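Local coordinates for tailspike protein (Siphovirus 9NA, PDB 3RIQ) that probably binds the O-antigen lipopolysaccharide of Salmonella as its receptor and cleaves it as an endorhamnosidase, through a right-handed beta-helix, at residues Y276-D281 against M321-W326; V150-N155 against F170-H175; I64-L69 against M85-T90. All coordinates share one frame; numbering follows the deposited sequence.

Contact 1: Y276-D281 against M321-W326; sequences YYDGID and MGIGAW
Asp278 reaches across to Ile323 and Trp326 and carries the tight, polar part of this contact. Its CG sits anti to the carbonyl carbon (chi1 -48°), and its two oxygens take different partners. Asp278 OD1 accepts the backbone N-H of Ile323 on its anti lone pair, nearly straight, 2.9 Å from Ile323 N. OD2 receives only a weak, bent bond from the indole, with Trp326 NE1 2.9 Å from Asp278 OD2. The carboxylate and the ring planes stand 70° apart. Ile323 CD1 lies over one face of the same indole, offset toward its rim, and Ile280 O meets the ring edge in plane at Trp326 CD1. Next to the carboxylate the backbones come close. Gly279 N donates to Ile323 O at 2.9 Å. Gly279 CA makes a CA-H...O contact with Gly324 O at 3.2 Å, and the glycine lets the backbones approach this far.

The two segments are equivalent loops on successive coils of the right-handed parallel beta-helix. The register runs from Tyr276 opposite Met321 and becomes a parallel bridge at Asp281 and Trp326, where Trp326 N donates to Ile280 O. Ile280 CG1 touches Ala325 CB at 3.9 Å, and the Ile280 side chain also packs on Ile312 and Ile315.

Gly322 N bonds to Tyr277 O at 2.9 Å, from above the carbonyl plane. The looser part is the two partly exposed tyrosine side chains. Tyr276 CE1 lies 3.8 Å from Met321 CG, and Arg96 makes a cation-pi contact with the Tyr276 ring. The side chain of Tyr277 starts out away from Met321-Trp326, and its hydroxyl bonds to Asn127 O.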
# COMPACT_ATOMS: atom_id res chain seq x y z
N TYR A 276 16.43 -1.96 18.70
CA TYR A 276 16.31 -1.99 20.16
C TYR A 276 15.42 -0.88 20.71
O TYR A 276 14.80 -1.05 21.78
CB TYR A 276 17.69 -1.97 20.81
CG TYR A 276 17.69 -2.34 22.28
CD1 TYR A 276 17.16 -3.57 22.73
CD2 TYR A 276 18.26 -1.48 23.22
CE1 TYR A 276 17.21 -3.92 24.11
CE2 TYR A 276 18.33 -1.83 24.56
CZ TYR A 276 17.77 -3.05 25.01
OH TYR A 276 17.82 -3.40 26.36
N TYR A 277 15.32 0.24 19.97
CA TYR A 277 14.33 1.24 20.32
C TYR A 277 13.15 1.19 19.33
O TYR A 277 12.53 0.11 19.20
CB TYR A 277 14.98 2.61 20.55
CG TYR A 277 15.68 2.64 21.91
CD1 TYR A 277 14.97 3.06 23.05
CD2 TYR A 277 16.98 2.17 22.07
CE1 TYR A 277 15.59 3.09 24.31
CE2 TYR A 277 17.61 2.19 23.31
CZ TYR A 277 16.92 2.64 24.44
OH TYR A 277 17.54 2.64 25.68
N ASP A 278 12.82 2.26 18.61
CA ASP A 278 11.48 2.34 17.99
C ASP A 278 11.57 2.07 16.49
O ASP A 278 12.52 2.49 15.82
CB ASP A 278 10.91 3.74 18.23
CG ASP A 278 11.06 4.13 19.69
OD1 ASP A 278 10.66 3.29 20.53
OD2 ASP A 278 11.65 5.19 19.99
N GLY A 279 10.59 1.35 15.95
CA GLY A 279 10.64 0.97 14.52
C GLY A 279 10.95 2.14 13.60
O GLY A 279 11.76 2.01 12.66
N ILE A 280 10.28 3.26 13.82
CA ILE A 280 10.77 4.54 13.32
C ILE A 280 10.61 5.51 14.49
O ILE A 280 9.69 5.34 15.30
CB ILE A 280 10.00 5.07 12.06
CG1 ILE A 280 8.51 5.36 12.35
CG2 ILE A 280 10.16 4.10 10.89
CD1 ILE A 280 7.76 5.93 11.16
N ASP A 281 11.50 6.50 14.58
CA ASP A 281 11.40 7.54 15.63
C ASP A 281 11.38 8.87 14.90
O ASP A 281 12.44 9.43 14.60
CB ASP A 281 12.62 7.49 16.58
CG ASP A 281 12.64 8.65 17.56
OD1 ASP A 281 11.62 9.38 17.64
OD2 ASP A 281 13.67 8.81 18.27
N MET A 321 11.98 -3.66 19.99
CA MET A 321 11.92 -3.67 21.45
C MET A 321 11.23 -2.44 22.04
O MET A 321 10.68 -2.50 23.16
CB MET A 321 13.34 -3.85 22.00
CG MET A 321 13.45 -3.97 23.52
SD MET A 321 12.46 -5.27 24.31
CE MET A 321 13.36 -6.77 23.85
N GLY A 322 11.22 -1.35 21.27
CA GLY A 322 10.55 -0.11 21.65
C GLY A 322 9.14 -0.06 21.06
O GLY A 322 8.40 -1.08 21.01
N ILE A 323 8.76 1.14 20.63
CA ILE A 323 7.44 1.38 20.04
C ILE A 323 7.49 0.97 18.57
O ILE A 323 8.50 1.13 17.90
CB ILE A 323 7.05 2.86 20.22
CG1 ILE A 323 6.92 3.16 21.73
CG2 ILE A 323 5.74 3.23 19.48
CD1 ILE A 323 6.75 4.66 22.05
N GLY A 324 6.38 0.39 18.08
CA GLY A 324 6.40 -0.15 16.72
C GLY A 324 6.67 0.93 15.67
O GLY A 324 7.43 0.68 14.73
N ALA A 325 6.09 2.11 15.85
CA ALA A 325 6.32 3.28 14.95
C ALA A 325 5.72 4.45 15.69
O ALA A 325 4.59 4.35 16.23
CB ALA A 325 5.59 3.11 13.60
N TRP A 326 6.45 5.56 15.75
CA TRP A 326 5.90 6.75 16.39
C TRP A 326 6.47 8.07 15.89
O TRP A 326 7.51 8.12 15.19
CB TRP A 326 5.96 6.68 17.92
CG TRP A 326 7.28 6.98 18.61
CD1 TRP A 326 8.56 6.63 18.22
CD2 TRP A 326 7.41 7.59 19.91
NE1 TRP A 326 9.49 7.03 19.21
CE2 TRP A 326 8.80 7.62 20.24
CE3 TRP A 326 6.48 8.10 20.83
CZ2 TRP A 326 9.27 8.14 21.46
CZ3 TRP A 326 6.95 8.62 22.06
CH2 TRP A 326 8.33 8.63 22.35

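Contact 2: V150-N155 against F170-H175; sequences VNSANN and FTLCNH
Val150 lies beside Phe170, pointing the same way, and its CB comes 3.7 Å from Phe170 CD1. CG1 stands anti to the backbone N (chi1 173°) and approaches both Phe170 CD1 and the sulfur of Cys173. The Phe170 ring also meets Phe158 edge-to-face. Val150 O accepts the N-H of Thr171 in a nearly straight bond.

Asn151 follows on the other side of the strand. Its ND2 packs on Thr171 CB at 3.5 Å, while its OD1 is held by Asn72. Thr171 OG1 is bonded to Glu194 and Arg149.

At Ser152 the backbone takes positive phi, as at Leu172 opposite. Ser152 N bonds to Thr171 O at 2.8 Å, and Ser152 OG rests on Leu172 CB.

Ala153 N points to a less usual acceptor, the Cys173 sulfur. The distance from Ala153 N to Cys173 SG is 3.5 Å, long but normal for sulfur. In return Ala153 O accepts Asn174 N.

Asn154 and Asn174 form a stacked, side-by-side pair with amide planes 45° apart. Asn174 ND2 donates to Asn154 OD1 at 3.0 Å, and OD1 lies in the amide plane of Asn174. A water adds a second bond to Asn154 OD1 and also donates to Leu172 O.

Asn155 turns the corner, its N bonded to Asn174 O at 2.8 Å. Its amide is gripped by Arg182 and Glu162 of the second subunit, which puts this corner at the subunit interface.

In-register parallel strands that end in matching corners on neighbouring coils are the arrangement of a right-handed parallel beta-helix.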
# COMPACT_ATOMS: atom_id res chain seq x y z
N VAL A 150 32.25 13.53 5.42
CA VAL A 150 32.28 14.40 4.23
C VAL A 150 31.82 15.78 4.71
O VAL A 150 30.68 15.91 5.19
CB VAL A 150 31.38 13.84 3.13
CG1 VAL A 150 31.26 14.82 1.97
CG2 VAL A 150 31.88 12.48 2.66
N ASN A 151 32.70 16.78 4.60
CA ASN A 151 32.40 18.10 5.16
C ASN A 151 32.05 19.13 4.10
O ASN A 151 32.79 19.30 3.11
CB ASN A 151 33.64 18.59 5.92
CG ASN A 151 34.03 17.68 7.11
OD1 ASN A 151 35.18 17.18 7.22
ND2 ASN A 151 33.09 17.46 7.97
N SER A 152 30.93 19.82 4.30
CA SER A 152 30.51 20.97 3.49
C SER A 152 30.59 20.66 2.00
O SER A 152 31.26 21.37 1.24
CB SER A 152 31.35 22.20 3.84
OG SER A 152 31.06 22.57 5.18
N ALA A 153 29.92 19.59 1.58
CA ALA A 153 29.79 19.25 0.17
C ALA A 153 28.33 19.33 -0.24
O ALA A 153 27.44 19.02 0.58
CB ALA A 153 30.37 17.85 -0.11
N ASN A 154 28.09 19.75 -1.49
CA ASN A 154 26.74 19.85 -2.03
C ASN A 154 26.64 18.98 -3.25
O ASN A 154 27.58 18.92 -4.06
CB ASN A 154 26.39 21.30 -2.41
CG ASN A 154 26.18 22.20 -1.21
OD1 ASN A 154 25.71 21.79 -0.15
ND2 ASN A 154 26.53 23.47 -1.39
N ASN A 155 25.52 18.28 -3.37
CA ASN A 155 25.20 17.56 -4.63
C ASN A 155 26.20 16.45 -4.94
O ASN A 155 26.86 16.46 -6.00
CB ASN A 155 25.06 18.50 -5.84
CG ASN A 155 24.35 17.83 -6.96
OD1 ASN A 155 23.59 16.87 -6.74
ND2 ASN A 155 24.61 18.28 -8.19
N PHE A 170 27.78 13.01 7.09
CA PHE A 170 27.78 14.16 6.18
C PHE A 170 27.51 15.38 7.04
O PHE A 170 26.42 15.51 7.63
CB PHE A 170 26.69 13.99 5.10
CG PHE A 170 26.96 12.85 4.19
CD1 PHE A 170 27.78 13.04 3.08
CD2 PHE A 170 26.42 11.58 4.44
CE1 PHE A 170 28.07 11.96 2.19
CE2 PHE A 170 26.70 10.51 3.57
CZ PHE A 170 27.55 10.69 2.47
N THR A 171 28.50 16.26 7.09
CA THR A 171 28.46 17.47 7.95
C THR A 171 28.27 18.71 7.10
O THR A 171 29.10 18.99 6.25
CB THR A 171 29.73 17.55 8.82
OG1 THR A 171 29.78 16.39 9.66
CG2 THR A 171 29.75 18.83 9.71
N LEU A 172 27.19 19.46 7.36
CA LEU A 172 26.88 20.70 6.59
C LEU A 172 26.79 20.44 5.08
O LEU A 172 27.27 21.25 4.25
CB LEU A 172 27.86 21.87 6.89
CG LEU A 172 27.79 22.44 8.32
CD1 LEU A 172 28.84 23.56 8.47
CD2 LEU A 172 26.41 23.01 8.63
N CYS A 173 26.17 19.31 4.72
CA CYS A 173 25.99 18.96 3.33
C CYS A 173 24.56 19.20 2.90
O CYS A 173 23.63 19.21 3.73
CB CYS A 173 26.34 17.48 3.08
SG CYS A 173 28.15 17.12 3.31
N ASN A 174 24.36 19.31 1.58
CA ASN A 174 23.01 19.40 1.00
C ASN A 174 22.98 18.58 -0.28
O ASN A 174 24.02 18.38 -0.95
CB ASN A 174 22.65 20.85 0.64
CG ASN A 174 22.63 21.75 1.84
OD1 ASN A 174 21.66 21.78 2.61
ND2 ASN A 174 23.74 22.51 2.02
N HIS A 175 21.79 18.10 -0.63
CA HIS A 175 21.58 17.31 -1.84
C HIS A 175 22.56 16.16 -1.94
O HIS A 175 23.10 15.85 -3.03
CB HIS A 175 21.54 18.21 -3.08
CG HIS A 175 20.38 19.16 -3.06
ND1 HIS A 175 19.09 18.76 -3.36
CD2 HIS A 175 20.31 20.46 -2.68
CE1 HIS A 175 18.28 19.79 -3.20
NE2 HIS A 175 18.99 20.83 -2.78
O HOH W 1 27.70 22.35 1.79

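Contact 3: I64-L69 against M85-T90; sequences IGDGVL and MHTKTT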
# COMPACT_ATOMS: atom_id res chain seq x y z
N ILE A 64 40.38 1.52 5.60
CA ILE A 64 40.50 0.78 6.85
C ILE A 64 41.10 1.65 7.94
O ILE A 64 42.17 2.23 7.73
CB ILE A 64 41.41 -0.47 6.66
CG1 ILE A 64 40.86 -1.38 5.56
CG2 ILE A 64 41.61 -1.24 8.00
CD1 ILE A 64 41.88 -2.44 5.07
N GLY A 65 40.44 1.78 9.08
CA GLY A 65 40.99 2.60 10.16
C GLY A 65 40.12 2.54 11.38
O GLY A 65 38.99 2.09 11.30
N ASP A 66 40.65 3.02 12.50
CA ASP A 66 39.86 3.31 13.69
C ASP A 66 39.75 4.82 13.82
O ASP A 66 40.78 5.51 13.90
CB ASP A 66 40.57 2.79 14.94
CG ASP A 66 40.69 1.30 14.98
OD1 ASP A 66 39.81 0.59 14.46
OD2 ASP A 66 41.70 0.84 15.54
N GLY A 67 38.54 5.35 13.83
CA GLY A 67 38.34 6.79 13.90
C GLY A 67 37.81 7.37 12.58
O GLY A 67 37.12 6.69 11.81
N VAL A 68 38.15 8.64 12.33
CA VAL A 68 37.53 9.39 11.25
C VAL A 68 38.49 9.68 10.09
O VAL A 68 39.66 10.05 10.30
CB VAL A 68 36.92 10.74 11.79
CG1 VAL A 68 38.00 11.71 12.27
CG2 VAL A 68 36.09 11.43 10.72
N LEU A 69 37.98 9.54 8.87
CA LEU A 69 38.68 10.00 7.65
C LEU A 69 37.84 11.18 7.09
O LEU A 69 36.67 10.99 6.71
CB LEU A 69 38.76 8.83 6.65
CG LEU A 69 39.31 9.15 5.24
CD1 LEU A 69 40.75 9.74 5.31
CD2 LEU A 69 39.33 7.85 4.41
N MET A 85 33.84 1.38 4.27
CA MET A 85 34.50 1.78 5.51
C MET A 85 34.63 0.57 6.44
O MET A 85 33.64 0.03 6.88
CB MET A 85 33.72 2.89 6.21
CG MET A 85 33.52 4.14 5.40
SD MET A 85 35.00 4.84 4.63
CE MET A 85 36.01 5.18 6.13
N HIS A 86 35.86 0.16 6.73
CA HIS A 86 36.13 -1.02 7.54
C HIS A 86 36.96 -0.68 8.79
O HIS A 86 38.01 -0.08 8.70
CB HIS A 86 36.89 -2.03 6.67
CG HIS A 86 36.89 -3.45 7.18
ND1 HIS A 86 37.42 -3.80 8.41
CD2 HIS A 86 36.49 -4.61 6.59
CE1 HIS A 86 37.30 -5.11 8.58
NE2 HIS A 86 36.75 -5.63 7.48
N THR A 87 36.49 -1.08 9.96
CA THR A 87 37.26 -0.90 11.18
C THR A 87 38.67 -1.53 11.10
O THR A 87 38.89 -2.54 10.39
CB THR A 87 36.46 -1.49 12.39
OG1 THR A 87 37.13 -1.11 13.60
CG2 THR A 87 36.34 -3.05 12.32
N LYS A 88 39.63 -0.95 11.81
CA LYS A 88 40.94 -1.59 11.93
C LYS A 88 40.92 -2.61 13.09
O LYS A 88 41.23 -3.79 12.90
CB LYS A 88 42.04 -0.53 12.08
CG LYS A 88 43.43 -1.18 12.32
CD LYS A 88 44.59 -0.17 12.27
CE LYS A 88 44.47 0.93 13.34
NZ LYS A 88 45.63 1.95 13.35
N THR A 89 40.51 -2.16 14.26
CA THR A 89 40.38 -3.01 15.45
C THR A 89 39.02 -3.69 15.46
O THR A 89 38.02 -3.06 15.15
CB THR A 89 40.50 -2.12 16.74
OG1 THR A 89 41.75 -1.43 16.74
CG2 THR A 89 40.43 -2.97 18.01
N THR A 90 38.97 -4.98 15.80
CA THR A 90 37.71 -5.70 15.91
C THR A 90 37.04 -5.30 17.23
O THR A 90 37.66 -5.44 18.29
CB THR A 90 37.93 -7.22 15.86
OG1 THR A 90 38.52 -7.56 14.58
CG2 THR A 90 36.60 -7.95 16.03
O HOH W 2 43.43 3.97 12.09
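Asp66 grips the turn at Lys88 and Thr89 with both carboxylate oxygens. OD1 accepts the backbone N-H of Thr89 on its syn lone pair; Asp66 OD1 to Thr89 N is 2.8 Å and the bond is straight. Lys88 N adds a weak bond to the same OD1. OD2 receives the hydroxyl of Thr89 on its syn side, 25° out of the carboxylate plane, with Thr89 OG1 2.6 Å from Asp66 OD2. The two side chains cross at about a right angle. With OG1 beside its own backbone N (chi1 -58°), Thr89 presents N and OG1 together to the two carboxylate oxygens.

Behind this grip the backbones pair in parallel. Gly65 N bonds to His86 O at 3.1 Å, and Gly65 O takes a weak bond from Lys88 N. Ile64 lies alongside His86, its CG1 4.2 Å from His86 CB.

Further out, other bonds hold the turn in shape. Thr87 OG1 donates to Thr89 O at 2.6 Å and also bonds to Gly145 N. The His86 ring gives its ND1-H to Thr87 O on a lone pair, in the ring plane. Separately, one water bridges the segments, accepting from Asp66 N and, weakly, from Lys88 NZ. This is the pairing of neighbouring beta-helix coils, where the chain leaves strand 79-87 for the long excursion before strand 146-151.

Two good donors, both from Thr89, and a weak one from Lys88 N would be expected to stabilise the Asp66 carboxylate as an anion. Lys88 NZ lies 4.6 Å from Asp66 OD2, but its side chain may be set by the crystal lattice and its effect is probably small.

Overall arrangement
From the N terminus, contact 3 comes first, joining 64-69 to 85-90 on successive coils of the beta-helix. The chain then makes its long excursion and returns in strand 146-151, next to strand 67-72. Contact 2 closes the following coil, from 150-155 to 170-175. Its centre is 21 Å from that of contact 3, and their nearest atoms are about 5 Å apart. Contact 1 closes a coil with 39 residues between 276-281 and 321-326, including a long loop between strands 281-282 and 311-318. Its centre is 28 Å from that of contact 2 and 29 Å from that of contact 3. The three follow in series; none nests or crosses. Together they tie coil to coil along the solenoid.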